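Local atomic coordinates of putative alkaline phosphatase (Pseudomonas fluorescens, PDB entry 4F1V), a protein that binds phosphate with high affinity in the periplasm and probably delivers it to an ABC transporter for import into the cell. Residues Lys101-Val107 with Gly130-Thr134; Val95-Lys101 with Asp202-Met208; Val20-Phe25 with Gln310-Phe314. All coordinates share one frame; numbering follows the deposited sequence.

Interaction 1 of 3, residues Lys101-Val107 with Gly130-Thr134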
ATOM      1  N   LYS A 101      16.391  -5.257 -17.996  1.00  5.30           N
ATOM      2  CA  LYS A 101      17.075  -4.787 -19.208  1.00  5.00           C
ATOM      3  C   LYS A 101      18.516  -4.524 -18.804  1.00  5.53           C
ATOM      4  O   LYS A 101      18.782  -3.560 -18.081  1.00  5.91           O
ATOM      5  CB  LYS A 101      16.397  -3.545 -19.822  1.00  4.99           C
ATOM      6  CG  LYS A 101      16.977  -3.132 -21.158  1.00  6.11           C
ATOM      7  CD  LYS A 101      16.675  -4.084 -22.269  1.00  7.11           C
ATOM      8  CE  LYS A 101      17.172  -3.534 -23.606  1.00  9.66           C
ATOM      9  NZ  LYS A 101      16.901  -4.436 -24.734  1.00 10.63           N
ATOM     10  N   SER A 102      19.457  -5.377 -19.215  1.00  6.36           N
ATOM     11  CA  SER A 102      20.793  -5.319 -18.750  0.70  8.57           C
ATOM     12  C   SER A 102      21.536  -4.045 -19.246  1.00  6.97           C
ATOM     13  O   SER A 102      21.146  -3.392 -20.244  1.00  7.82           O
ATOM     14  CB  SER A 102      21.575  -6.570 -19.128  0.70 10.07           C
ATOM     15  OG  SER A 102      21.735  -6.581 -20.541  0.70 14.30           O
ATOM     16  N   GLY A 103      22.613  -3.718 -18.549  1.00  6.78           N
ATOM     17  CA  GLY A 103      23.513  -2.659 -18.961  1.00  7.10           C
ATOM     18  C   GLY A 103      24.075  -1.938 -17.749  1.00  6.62           C
ATOM     19  O   GLY A 103      23.395  -1.701 -16.743  1.00  7.26           O
ATOM     20  N   SER A 104      25.343  -1.500 -17.808  1.00  6.43           N
ATOM     21  CA  SER A 104      25.928  -0.807 -16.688  1.00  7.44           C
ATOM     22  C   SER A 104      25.443   0.599 -16.518  1.00  7.49           C
ATOM     23  O   SER A 104      25.489   1.107 -15.371  1.00  8.33           O
ATOM     24  CB  SER A 104      27.484  -0.849 -16.715  1.00  7.68           C
ATOM     25  OG  SER A 104      27.948  -0.203 -17.864  1.00  8.94           O
ATOM     26  N   ALA A 105      24.983   1.253 -17.590  1.00  6.22           N
ATOM     27  CA  ALA A 105      24.490   2.612 -17.460  1.00  6.64           C
ATOM     28  C   ALA A 105      23.301   2.659 -16.464  1.00  6.09           C
ATOM     29  O   ALA A 105      22.409   1.793 -16.487  1.00  6.39           O
ATOM     30  CB  ALA A 105      24.069   3.148 -18.802  1.00  6.73           C
ATOM     31  N   ALA A 106      23.158   3.731 -15.691  0.70  6.64           N
ATOM     32  CA  ALA A 106      21.964   3.928 -14.859  0.70  6.40           C
ATOM     33  C   ALA A 106      20.758   4.304 -15.700  0.70  5.91           C
ATOM     34  O   ALA A 106      20.819   5.167 -16.543  0.70  8.12           O
ATOM     35  CB  ALA A 106      22.316   5.020 -13.822  0.70  7.53           C
ATOM     36  N   VAL A 107      19.638   3.706 -15.349  0.70  4.61           N
ATOM     37  CA  VAL A 107      18.321   4.134 -15.862  0.70  4.82           C
ATOM     38  C   VAL A 107      17.723   5.098 -14.843  0.70  5.00           C
ATOM     39  O   VAL A 107      17.478   4.703 -13.680  0.70  5.12           O
ATOM     40  CB  VAL A 107      17.417   2.917 -16.148  0.70  5.33           C
ATOM     41  CG1 VAL A 107      16.024   3.371 -16.543  0.70  5.96           C
ATOM     42  CG2 VAL A 107      18.016   2.015 -17.221  0.70  6.35           C
ATOM     43  N   GLY A 130      19.751   8.831 -21.999  1.00  5.27           N
ATOM     44  CA  GLY A 130      20.890   8.373 -21.234  1.00  5.61           C
ATOM     45  C   GLY A 130      20.822   6.908 -20.781  1.00  5.55           C
ATOM     46  O   GLY A 130      21.557   6.547 -19.886  1.00  7.69           O
ATOM     47  N   SER A 131      19.958   6.101 -21.362  1.00  5.80           N
ATOM     48  CA  SER A 131      19.710   4.736 -20.837  1.00  6.07           C
ATOM     49  C   SER A 131      20.784   3.723 -21.187  1.00  6.24           C
ATOM     50  O   SER A 131      20.832   2.666 -20.560  1.00  7.54           O
ATOM     51  CB  SER A 131      18.334   4.234 -21.274  1.00  7.17           C
ATOM     52  OG  SER A 131      18.429   3.923 -22.643  1.00  7.12           O
ATOM     53  N   GLY A 132      21.535   3.968 -22.254  1.00  6.06           N
ATOM     54  CA  GLY A 132      22.454   3.033 -22.797  1.00  6.85           C
ATOM     55  C   GLY A 132      21.846   1.817 -23.413  1.00  7.62           C
ATOM     56  O   GLY A 132      22.553   0.880 -23.822  1.00 10.42           O
ATOM     57  N   ARG A 133      20.503   1.797 -23.575  1.00  6.52           N
ATOM     58  CA  ARG A 133      19.740   0.618 -23.918  1.00  6.29           C
ATOM     59  C   ARG A 133      18.910   0.915 -25.151  1.00  6.97           C
ATOM     60  O   ARG A 133      18.483   2.024 -25.390  1.00  9.03           O
ATOM     61  CB  ARG A 133      18.837   0.230 -22.741  1.00  6.16           C
ATOM     62  CG  ARG A 133      19.596  -0.313 -21.549  1.00  5.97           C
ATOM     63  CD  ARG A 133      18.807  -0.096 -20.248  1.00  5.72           C
ATOM     64  NE  ARG A 133      19.289  -0.864 -19.091  1.00  5.61           N
ATOM     65  CZ  ARG A 133      20.330  -0.552 -18.336  1.00  5.26           C
ATOM     66  NH1 ARG A 133      20.604  -1.316 -17.311  1.00  5.54           N
ATOM     67  NH2 ARG A 133      21.079   0.522 -18.584  1.00  5.93           N
ATOM     68  N   THR A 134      18.712  -0.152 -25.904  0.80  8.24           N
ATOM     69  CA  THR A 134      17.905  -0.095 -27.071  0.80  8.47           C
ATOM     70  C   THR A 134      16.863  -1.225 -27.081  0.80  8.40           C
ATOM     71  O   THR A 134      16.931  -2.220 -26.379  0.80 11.09           O
ATOM     72  CB  THR A 134      18.784  -0.226 -28.396  0.80 10.65           C
ATOM     73  OG1 THR A 134      19.423  -1.510 -28.424  0.80 12.87           O
ATOM     74  CG2 THR A 134      19.773   0.910 -28.477  0.80 13.18           C
TER
HETATM   75  O   HOH W   1      23.038   6.399 -17.850  0.25 10.77           O
HETATM   76  O   HOH W   2      22.198   7.288 -17.587  0.50 14.83           O

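Interaction 2 of 3, residues Val95-Lys101 with Asp202-Met208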
ATOM      1  N   VAL A  95       7.024   3.528  -3.960  1.00  3.25           N
ATOM      2  CA  VAL A  95       6.656   2.645  -5.031  1.00  3.43           C
ATOM      3  C   VAL A  95       7.854   2.609  -6.007  1.00  3.57           C
ATOM      4  O   VAL A  95       8.222   3.666  -6.564  1.00  3.83           O
ATOM      5  CB  VAL A  95       5.373   3.094  -5.764  1.00  4.27           C
ATOM      6  CG1 VAL A  95       5.084   2.133  -6.937  1.00  4.93           C
ATOM      7  CG2 VAL A  95       4.210   3.191  -4.804  1.00  5.98           C
ATOM      8  N   ALA A  96       8.466   1.446  -6.131  1.00  3.24           N
ATOM      9  CA  ALA A  96       9.678   1.254  -6.949  1.00  3.09           C
ATOM     10  C   ALA A  96       9.302   0.912  -8.428  1.00  3.29           C
ATOM     11  O   ALA A  96       8.202   0.428  -8.677  1.00  3.46           O
ATOM     12  CB  ALA A  96      10.505   0.119  -6.325  1.00  3.62           C
ATOM     13  N   ILE A  97      10.285   1.124  -9.292  1.00  3.28           N
ATOM     14  CA  ILE A  97      10.149   0.881 -10.722  1.00  3.17           C
ATOM     15  C   ILE A  97      11.264  -0.102 -11.155  1.00  3.61           C
ATOM     16  O   ILE A  97      12.262   0.287 -11.775  1.00  4.16           O
ATOM     17  CB  ILE A  97      10.213   2.202 -11.534  1.00  3.51           C
ATOM     18  CG1 ILE A  97       9.200   3.245 -11.019  1.00  4.06           C
ATOM     19  CG2 ILE A  97       9.948   1.918 -13.030  1.00  4.27           C
ATOM     20  CD1 ILE A  97       7.753   2.882 -11.060  1.00  4.84           C
ATOM     21  N   PRO A  98      11.108  -1.399 -10.800  1.00  3.74           N
ATOM     22  CA  PRO A  98      12.085  -2.396 -11.231  1.00  4.31           C
ATOM     23  C   PRO A  98      11.876  -2.708 -12.734  1.00  4.16           C
ATOM     24  O   PRO A  98      10.784  -2.626 -13.257  1.00  4.50           O
ATOM     25  CB  PRO A  98      11.801  -3.598 -10.335  1.00  3.85           C
ATOM     26  CG  PRO A  98      10.287  -3.490 -10.117  1.00  4.27           C
ATOM     27  CD  PRO A  98      10.032  -2.005 -10.000  1.00  3.67           C
ATOM     28  N   PHE A  99      12.992  -3.144 -13.355  1.00  3.98           N
ATOM     29  CA  PHE A  99      12.961  -3.487 -14.753  1.00  4.17           C
ATOM     30  C   PHE A  99      13.991  -4.581 -15.056  1.00  4.47           C
ATOM     31  O   PHE A  99      14.948  -4.748 -14.291  1.00  4.79           O
ATOM     32  CB  PHE A  99      13.184  -2.255 -15.657  1.00  4.62           C
ATOM     33  CG  PHE A  99      14.538  -1.599 -15.463  1.00  4.42           C
ATOM     34  CD1 PHE A  99      15.649  -1.995 -16.195  1.00  4.73           C
ATOM     35  CD2 PHE A  99      14.743  -0.591 -14.492  1.00  4.58           C
ATOM     36  CE1 PHE A  99      16.896  -1.447 -15.990  1.00  5.03           C
ATOM     37  CE2 PHE A  99      15.978  -0.057 -14.276  1.00  5.04           C
ATOM     38  CZ  PHE A  99      17.077  -0.471 -15.020  1.00  4.88           C
ATOM     39  N   ASN A 100      13.790  -5.271 -16.166  1.00  4.42           N
ATOM     40  CA  ASN A 100      14.668  -6.313 -16.644  1.00  5.20           C
ATOM     41  C   ASN A 100      15.234  -5.927 -18.009  1.00  4.80           C
ATOM     42  O   ASN A 100      14.630  -6.198 -19.048  1.00  5.93           O
ATOM     43  CB  ASN A 100      13.867  -7.644 -16.740  1.00  5.53           C
ATOM     44  CG  ASN A 100      14.690  -8.742 -17.320  1.00  6.47           C
ATOM     45  OD1 ASN A 100      15.913  -8.746 -17.188  1.00  8.49           O
ATOM     46  ND2 ASN A 100      14.051  -9.669 -18.013  1.00  8.42           N
ATOM     47  N   LYS A 101      16.391  -5.257 -17.996  1.00  5.30           N
ATOM     48  CA  LYS A 101      17.075  -4.787 -19.208  1.00  5.00           C
ATOM     49  C   LYS A 101      18.516  -4.524 -18.804  1.00  5.53           C
ATOM     50  O   LYS A 101      18.782  -3.560 -18.081  1.00  5.91           O
ATOM     51  CB  LYS A 101      16.397  -3.545 -19.822  1.00  4.99           C
ATOM     52  CG  LYS A 101      16.977  -3.132 -21.158  1.00  6.11           C
ATOM     53  CD  LYS A 101      16.675  -4.084 -22.269  1.00  7.11           C
ATOM     54  CE  LYS A 101      17.172  -3.534 -23.606  1.00  9.66           C
ATOM     55  NZ  LYS A 101      16.901  -4.436 -24.734  1.00 10.63           N
ATOM     56  N   ASP A 202      12.656 -10.191 -21.971  1.00 10.20           N
ATOM     57  CA  ASP A 202      13.553  -9.075 -21.970  1.00  8.25           C
ATOM     58  C   ASP A 202      12.830  -7.745 -22.095  1.00  7.13           C
ATOM     59  O   ASP A 202      11.796  -7.624 -22.757  1.00  7.50           O
ATOM     60  CB  ASP A 202      14.623  -9.207 -23.054  1.00  9.74           C
ATOM     61  CG  ASP A 202      15.866  -8.383 -22.874  1.00 10.40           C
ATOM     62  OD1 ASP A 202      16.617  -8.224 -23.876  1.00 22.43           O
ATOM     63  OD2 ASP A 202      16.172  -7.873 -21.762  1.00 10.29           O
ATOM     64  N   GLY A 203      13.425  -6.719 -21.518  1.00  6.13           N
ATOM     65  CA  GLY A 203      12.982  -5.374 -21.707  1.00  6.25           C
ATOM     66  C   GLY A 203      11.693  -4.972 -20.962  1.00  5.96           C
ATOM     67  O   GLY A 203      11.031  -4.020 -21.380  1.00  7.52           O
ATOM     68  N   ARG A 204      11.382  -5.673 -19.878  1.00  5.53           N
ATOM     69  CA  ARG A 204      10.148  -5.455 -19.112  1.00  4.64           C
ATOM     70  C   ARG A 204      10.350  -4.471 -18.008  1.00  4.39           C
ATOM     71  O   ARG A 204      11.452  -4.346 -17.439  1.00  5.48           O
ATOM     72  CB  ARG A 204       9.598  -6.822 -18.613  1.00  5.13           C
ATOM     73  CG  ARG A 204       9.098  -7.678 -19.758  1.00  6.30           C
ATOM     74  CD  ARG A 204       8.528  -8.997 -19.309  1.00  6.10           C
ATOM     75  NE  ARG A 204       8.050  -9.721 -20.511  1.00  6.48           N
ATOM     76  CZ  ARG A 204       7.197 -10.735 -20.458  1.00  7.41           C
ATOM     77  NH1 ARG A 204       6.805 -11.290 -19.347  1.00  7.49           N
ATOM     78  NH2 ARG A 204       6.764 -11.203 -21.595  1.00  7.86           N
ATOM     79  N   ILE A 205       9.288  -3.768 -17.631  1.00  4.19           N
ATOM     80  CA  ILE A 205       9.320  -2.751 -16.580  1.00  3.62           C
ATOM     81  C   ILE A 205       7.965  -2.797 -15.832  1.00  3.88           C
ATOM     82  O   ILE A 205       6.945  -3.124 -16.423  1.00  4.40           O
ATOM     83  CB  ILE A 205       9.576  -1.317 -17.189  1.00  3.95           C
ATOM     84  CG1 ILE A 205       9.841  -0.285 -16.094  1.00  4.46           C
ATOM     85  CG2 ILE A 205       8.476  -0.899 -18.149  1.00  5.00           C
ATOM     86  CD1 ILE A 205      10.565   0.935 -16.667  1.00  5.96           C
ATOM     87  N   THR A 206       7.967  -2.432 -14.560  1.00  3.59           N
ATOM     88  CA  THR A 206       6.715  -2.420 -13.770  1.00  3.89           C
ATOM     89  C   THR A 206       6.853  -1.420 -12.609  1.00  3.52           C
ATOM     90  O   THR A 206       7.867  -0.741 -12.474  1.00  4.04           O
ATOM     91  CB  THR A 206       6.382  -3.851 -13.281  1.00  4.00           C
ATOM     92  OG1 THR A 206       5.032  -3.905 -12.810  1.00  4.04           O
ATOM     93  CG2 THR A 206       7.284  -4.309 -12.183  1.00  3.98           C
ATOM     94  N   TYR A 207       5.778  -1.401 -11.800  1.00  3.53           N
ATOM     95  CA  TYR A 207       5.705  -0.668 -10.547  1.00  3.35           C
ATOM     96  C   TYR A 207       5.520  -1.693  -9.431  1.00  3.39           C
ATOM     97  O   TYR A 207       4.894  -2.741  -9.630  1.00  4.09           O
ATOM     98  CB  TYR A 207       4.535   0.363 -10.575  1.00  3.91           C
ATOM     99  CG  TYR A 207       3.194  -0.274 -10.860  1.00  3.59           C
ATOM    100  CD1 TYR A 207       2.359  -0.676  -9.826  1.00  3.38           C
ATOM    101  CD2 TYR A 207       2.802  -0.542 -12.169  1.00  3.86           C
ATOM    102  CE1 TYR A 207       1.143  -1.317 -10.078  1.00  3.53           C
ATOM    103  CE2 TYR A 207       1.579  -1.166 -12.415  1.00  3.40           C
ATOM    104  CZ  TYR A 207       0.751  -1.549 -11.399  1.00  3.43           C
ATOM    105  OH  TYR A 207      -0.422  -2.213 -11.668  1.00  4.40           O
ATOM    106  N   MET A 208       6.087  -1.415  -8.232  1.00  3.35           N
ATOM    107  CA  MET A 208       6.239  -2.534  -7.278  1.00  3.14           C
ATOM    108  C   MET A 208       6.510  -2.075  -5.855  1.00  3.15           C
ATOM    109  O   MET A 208       7.230  -1.089  -5.603  1.00  3.57           O
ATOM    110  CB  MET A 208       7.442  -3.389  -7.749  1.00  2.99           C
ATOM    111  CG  MET A 208       7.715  -4.675  -7.007  1.00  3.24           C
ATOM    112  SD  MET A 208       6.311  -5.819  -6.880  1.00  3.82           S
ATOM    113  CE  MET A 208       5.942  -6.037  -8.600  1.00  4.43           C
TER
HETATM  114  O   HOH W   3      17.211  -9.505 -19.640  0.50 21.28           O
HETATM  115  O   HOH W   4      18.554  -6.596 -24.341  0.70 14.67           O

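Interaction 3 of 3, residues Val20-Phe25 with Gln310-Phe314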
ATOM      1  N   VAL A  20       6.012 -10.063  14.438  1.00  5.18           N
ATOM      2  CA  VAL A  20       5.324  -8.808  14.100  1.00  4.59           C
ATOM      3  C   VAL A  20       3.826  -8.895  14.471  1.00  4.80           C
ATOM      4  O   VAL A  20       3.305  -7.969  15.098  1.00  5.21           O
ATOM      5  CB  VAL A  20       5.559  -8.486  12.616  1.00  4.62           C
ATOM      6  CG1 VAL A  20       4.593  -7.416  12.076  1.00  4.78           C
ATOM      7  CG2 VAL A  20       6.991  -8.095  12.364  1.00  5.40           C
ATOM      8  N   LEU A  21       3.158  -9.975  14.074  1.00  4.41           N
ATOM      9  CA  LEU A  21       1.834 -10.284  14.577  1.00  4.71           C
ATOM     10  C   LEU A  21       2.017 -11.010  15.928  1.00  5.16           C
ATOM     11  O   LEU A  21       2.892 -11.858  16.055  1.00  6.91           O
ATOM     12  CB  LEU A  21       1.023 -11.114  13.637  1.00  5.03           C
ATOM     13  CG  LEU A  21       0.898 -10.565  12.196  1.00  5.24           C
ATOM     14  CD1 LEU A  21       0.092 -11.514  11.361  1.00  6.34           C
ATOM     15  CD2 LEU A  21       0.309  -9.169  12.201  1.00  5.63           C
ATOM     16  N   THR A  22       1.175 -10.685  16.900  1.00  5.11           N
ATOM     17  CA  THR A  22       1.290 -11.146  18.261  1.00  5.02           C
ATOM     18  C   THR A  22       0.450 -12.410  18.527  1.00  5.25           C
ATOM     19  O   THR A  22      -0.059 -13.042  17.609  1.00  5.87           O
ATOM     20  CB  THR A  22       0.971  -9.948  19.183  1.00  5.26           C
ATOM     21  OG1 THR A  22      -0.259  -9.370  18.795  1.00  5.44           O
ATOM     22  CG2 THR A  22       2.008  -8.850  19.079  1.00  6.82           C
ATOM     23  N   ALA A  23       0.332 -12.783  19.810  1.00  6.06           N
ATOM     24  CA  ALA A  23      -0.286 -14.044  20.172  1.00  6.51           C
ATOM     25  C   ALA A  23      -1.705 -14.122  19.654  1.00  5.62           C
ATOM     26  O   ALA A  23      -2.482 -13.197  19.701  1.00  5.86           O
ATOM     27  CB  ALA A  23      -0.300 -14.222  21.690  1.00  8.67           C
ATOM     28  N   GLY A  24      -2.045 -15.340  19.165  1.00  6.81           N
ATOM     29  CA  GLY A  24      -3.381 -15.608  18.685  1.00  6.91           C
ATOM     30  C   GLY A  24      -3.579 -15.320  17.233  1.00  5.94           C
ATOM     31  O   GLY A  24      -4.623 -15.704  16.687  1.00  7.22           O
ATOM     32  N   PHE A  25      -2.650 -14.629  16.549  1.00  5.44           N
ATOM     33  CA  PHE A  25      -2.780 -14.280  15.142  1.00  5.53           C
ATOM     34  C   PHE A  25      -2.258 -15.407  14.290  1.00  4.76           C
ATOM     35  O   PHE A  25      -1.107 -15.833  14.388  1.00  6.58           O
ATOM     36  CB  PHE A  25      -2.009 -12.996  14.801  1.00  5.44           C
ATOM     37  CG  PHE A  25      -2.724 -11.718  15.137  1.00  4.32           C
ATOM     38  CD1 PHE A  25      -3.027 -11.364  16.456  1.00  4.93           C
ATOM     39  CD2 PHE A  25      -3.044 -10.810  14.154  1.00  5.43           C
ATOM     40  CE1 PHE A  25      -3.636 -10.179  16.752  1.00  5.37           C
ATOM     41  CE2 PHE A  25      -3.689  -9.636  14.426  1.00  6.16           C
ATOM     42  CZ  PHE A  25      -3.999  -9.293  15.732  1.00  4.84           C
ATOM     43  N   GLN A 310      -6.546 -10.030  22.272  0.70  3.71           N
ATOM     44  CA  GLN A 310      -5.404 -10.314  21.355  0.70  3.51           C
ATOM     45  C   GLN A 310      -5.277  -9.194  20.311  0.70  3.15           C
ATOM     46  O   GLN A 310      -4.147  -8.847  19.919  0.70  3.23           O
ATOM     47  CB  GLN A 310      -5.641 -11.674  20.706  0.70  4.42           C
ATOM     48  CG  GLN A 310      -5.410 -12.768  21.760  0.70  5.02           C
ATOM     49  CD  GLN A 310      -5.812 -14.163  21.150  0.70  5.93           C
ATOM     50  OE1 GLN A 310      -6.630 -14.286  20.312  0.70  8.66           O
ATOM     51  NE2 GLN A 310      -5.199 -15.164  21.795  0.70  9.67           N
ATOM     52  N   VAL A 311      -6.394  -8.648  19.817  1.00  4.30           N
ATOM     53  CA  VAL A 311      -6.302  -7.537  18.870  1.00  3.81           C
ATOM     54  C   VAL A 311      -5.714  -6.295  19.577  1.00  3.95           C
ATOM     55  O   VAL A 311      -4.822  -5.637  19.010  1.00  4.73           O
ATOM     56  CB  VAL A 311      -7.692  -7.236  18.256  1.00  4.36           C
ATOM     57  CG1 VAL A 311      -7.674  -5.913  17.517  1.00  4.01           C
ATOM     58  CG2 VAL A 311      -8.129  -8.351  17.334  1.00  4.68           C
ATOM     59  N   ARG A 312      -6.185  -6.017  20.782  1.00  4.34           N
ATOM     60  CA  ARG A 312      -5.583  -4.891  21.517  1.00  4.28           C
ATOM     61  C   ARG A 312      -4.079  -5.101  21.669  1.00  4.00           C
ATOM     62  O   ARG A 312      -3.298  -4.139  21.507  1.00  4.91           O
ATOM     63  CB  ARG A 312      -6.245  -4.722  22.918  1.00  4.25           C
ATOM     64  CG  ARG A 312      -7.669  -4.218  22.856  1.00  4.31           C
ATOM     65  CD  ARG A 312      -8.311  -4.055  24.211  1.00  5.66           C
ATOM     66  NE  ARG A 312      -7.543  -3.164  25.065  1.00  5.69           N
ATOM     67  CZ  ARG A 312      -7.528  -1.843  25.003  1.00  5.66           C
ATOM     68  NH1 ARG A 312      -8.372  -1.181  24.149  1.00  5.57           N
ATOM     69  NH2 ARG A 312      -6.701  -1.095  25.742  1.00  7.40           N
ATOM     70  N   ASP A 313      -3.627  -6.293  22.037  1.00  4.53           N
ATOM     71  CA  ASP A 313      -2.217  -6.528  22.255  1.00  4.96           C
ATOM     72  C   ASP A 313      -1.407  -6.322  20.977  1.00  4.42           C
ATOM     73  O   ASP A 313      -0.250  -5.848  21.035  1.00  4.92           O
ATOM     74  CB  ASP A 313      -2.011  -7.932  22.818  1.00  4.85           C
ATOM     75  CG  ASP A 313      -2.551  -8.126  24.250  1.00  6.25           C
ATOM     76  OD1 ASP A 313      -2.781  -7.088  24.921  1.00  8.35           O
ATOM     77  OD2 ASP A 313      -2.675  -9.289  24.665  1.00  8.56           O
ATOM     78  N   PHE A 314      -1.966  -6.642  19.814  1.00  4.33           N
ATOM     79  CA  PHE A 314      -1.281  -6.328  18.556  1.00  4.25           C
ATOM     80  C   PHE A 314      -1.132  -4.826  18.342  1.00  3.70           C
ATOM     81  O   PHE A 314      -0.043  -4.323  17.999  1.00  4.55           O
ATOM     82  CB  PHE A 314      -2.004  -6.953  17.368  1.00  4.58           C
ATOM     83  CG  PHE A 314      -1.435  -6.503  16.031  1.00  4.09           C
ATOM     84  CD1 PHE A 314      -0.108  -6.798  15.698  1.00  4.41           C
ATOM     85  CD2 PHE A 314      -2.198  -5.755  15.142  1.00  5.30           C
ATOM     86  CE1 PHE A 314       0.421  -6.314  14.494  1.00  5.12           C
ATOM     87  CE2 PHE A 314      -1.655  -5.245  13.980  1.00  5.97           C
ATOM     88  CZ  PHE A 314      -0.321  -5.513  13.661  1.00  5.44           C
TER
HETATM   89  O   HOH W   5      -2.099 -10.627  20.456  1.00  5.31           O

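Interaction 1 of 3, residues Lys101-Val107 with Gly130-Thr134
With CG set beside its backbone N (chi1 -70°) and the chain extended from CG to NE, Arg133 reaches from its loop into the arc of backbone formed by Lys101-Val107. Arg133 NE and NH1 grip Lys101 O together, side-on: NE at 2.9 Å comes from above the carbonyl plane, while NH1 at 3.0 Å lies closer to that plane. Arg133 NH1 also donates to Gly103 O at 2.9 Å, and Arg133 NH2 to Ala105 O at 2.8 Å. A further bond from NH2 to Ser131 O, in the guanidinium plane, ties the group back to its own loop, so four carbonyls fix its rotation and would probably stabilise its charge. Val107 CG2 packs over one guanidinium face, 3.6 Å from Arg133 CZ; Ser102 O and Gly103 CA lie over the other. Lys101 runs past Arg133 in the opposite direction, and its NZ meets Thr134 O at 2.8 Å. Ser131 OG accepts from Arg133 N in an ST turn and also bonds Trp125 O. The contact thus joins the loop leaving strand 99-100 to the one leading into strand 138-142, with Phe99 and Trp125 packed against Arg133.

Interaction 2 of 3, residues Val95-Lys101 with Asp202-Met208
Val95-Lys101 and Asp202-Met208 run antiparallel, their end-to-end directions 171° apart, in an irregular ladder. Ala96 and Met208 form a hydrogen-bonded pair, with Ala96 N 2.9 Å from Met208 O and a weak return bond. Thr206 N then donates to Pro98 O at 3.1 Å. Phe99 and Ile205 make a non-hydrogen-bonded pair, after which Asn100 N reaches Arg204 O at 2.8 Å in a nearly straight bond (167° at the hydrogen). Opposite Asn100 stand both Gly203 and Arg204, a G1 beta bulge: Gly203 N bonds Asn100 O at 2.8 Å, and the positive phi of Gly203 suits the bulge.

The side chains of Phe99 and Ile205 start on the same face of the sheet. Ile205 CG1, anti to the backbone N (chi1 -171°), lies 3.8 Å from Ile97 CG2 and also touches Phe99 CB. The pyrrolidine of Pro98 fits between Thr206 and Met208, its CG meeting Thr206 CG2 and its CD 3.7 Å from Met208 CB. At the far end Lys101 NZ, whose main bond is to Thr134 O, makes a long, weak salt bridge to Asp202 OD1, with a water spanning the two; a second water links Asn100 OD1 and Asp202 OD2.

Tyr207 OH is held by Thr149 OG1 and Arg142 N, and its side chain lies about 7 Å from the bound hydrogenphosphate. Strand 99-100 is outermost in its mixed sheet, with strand 204-205 between it and strand 138-142; helix 190-198 packs on Thr206 and Met208, and helix 147-159 on Val95, Ile97 and Tyr207.

Interaction 3 of 3, residues Val20-Phe25 with Gln310-Phe314
The rings of Phe25 and Phe314 meet obliquely, centroids 5.2 Å apart and planes at 48°, with Phe25 CZ 3.5 Å from Phe314 CB. Ala23 O and Gln310 O lie at the edge of the Phe25 ring, in its plane, the latter 3.5 Å from Phe25 CE1. Val20 O occupies the edge of the Phe314 ring, 3.4 Å from Phe314 CE1, and Leu21 CD2 approaches that same CE1 obliquely. With CG anti to the backbone N (chi1 172°), Phe314 extends from its helix toward the loop. Replacing Phe314 by an alanine is likely to leave Leu21 CD2 without the ring it packs on and to open a gap beside Phe25 CZ.

No direct hydrogen bond crosses the contact; a water does the polar work, accepting from Thr22 OG1 at 2.8 Å and donating to Ala23 O and Gln310 O. Thr22 N is buried by the contact with no partner. Thr22-Phe25 form a type II beta turn closed by Phe25 N and Thr22 O. Its third residue is Gly24, whose backbone angles would jam a CB against the preceding carbonyl O; Gly24 CA comes within 3.6 Å of Gln310 NE2.

Phe298 of strand 291-299 touches Phe25, and Leu296 touches Phe314. The arrangement is loop-on-helix packing through an aromatic pair, within one lobe of the two-lobed Venus flytrap fold of periplasmic binding proteins and remote from the phosphate.

From the N terminus, the loop 20-25 is met first, and interaction 3 closes the longest loop, returning only at helix 305-318. Nested within it, interaction 2 joins 95-101 to 202-208, and inside that loop interaction 1 closes a short one from 101-107 to 130-134; none cross. Interactions 1 and 2 share Lys101 and touch where Val107 CG2 packs 3.4 Å from Phe99 CZ. Interaction 2 pairs edge strand 99-100 with strand 204-205 of its sheet, and interaction 1 ties the loop after it to the loop leading into strand 138-142. Interaction 3 lies on the opposite side of the chain's centre, its centre about 35 Å from that of interaction 2, and joins a loop to a helix beside the five-stranded sheet.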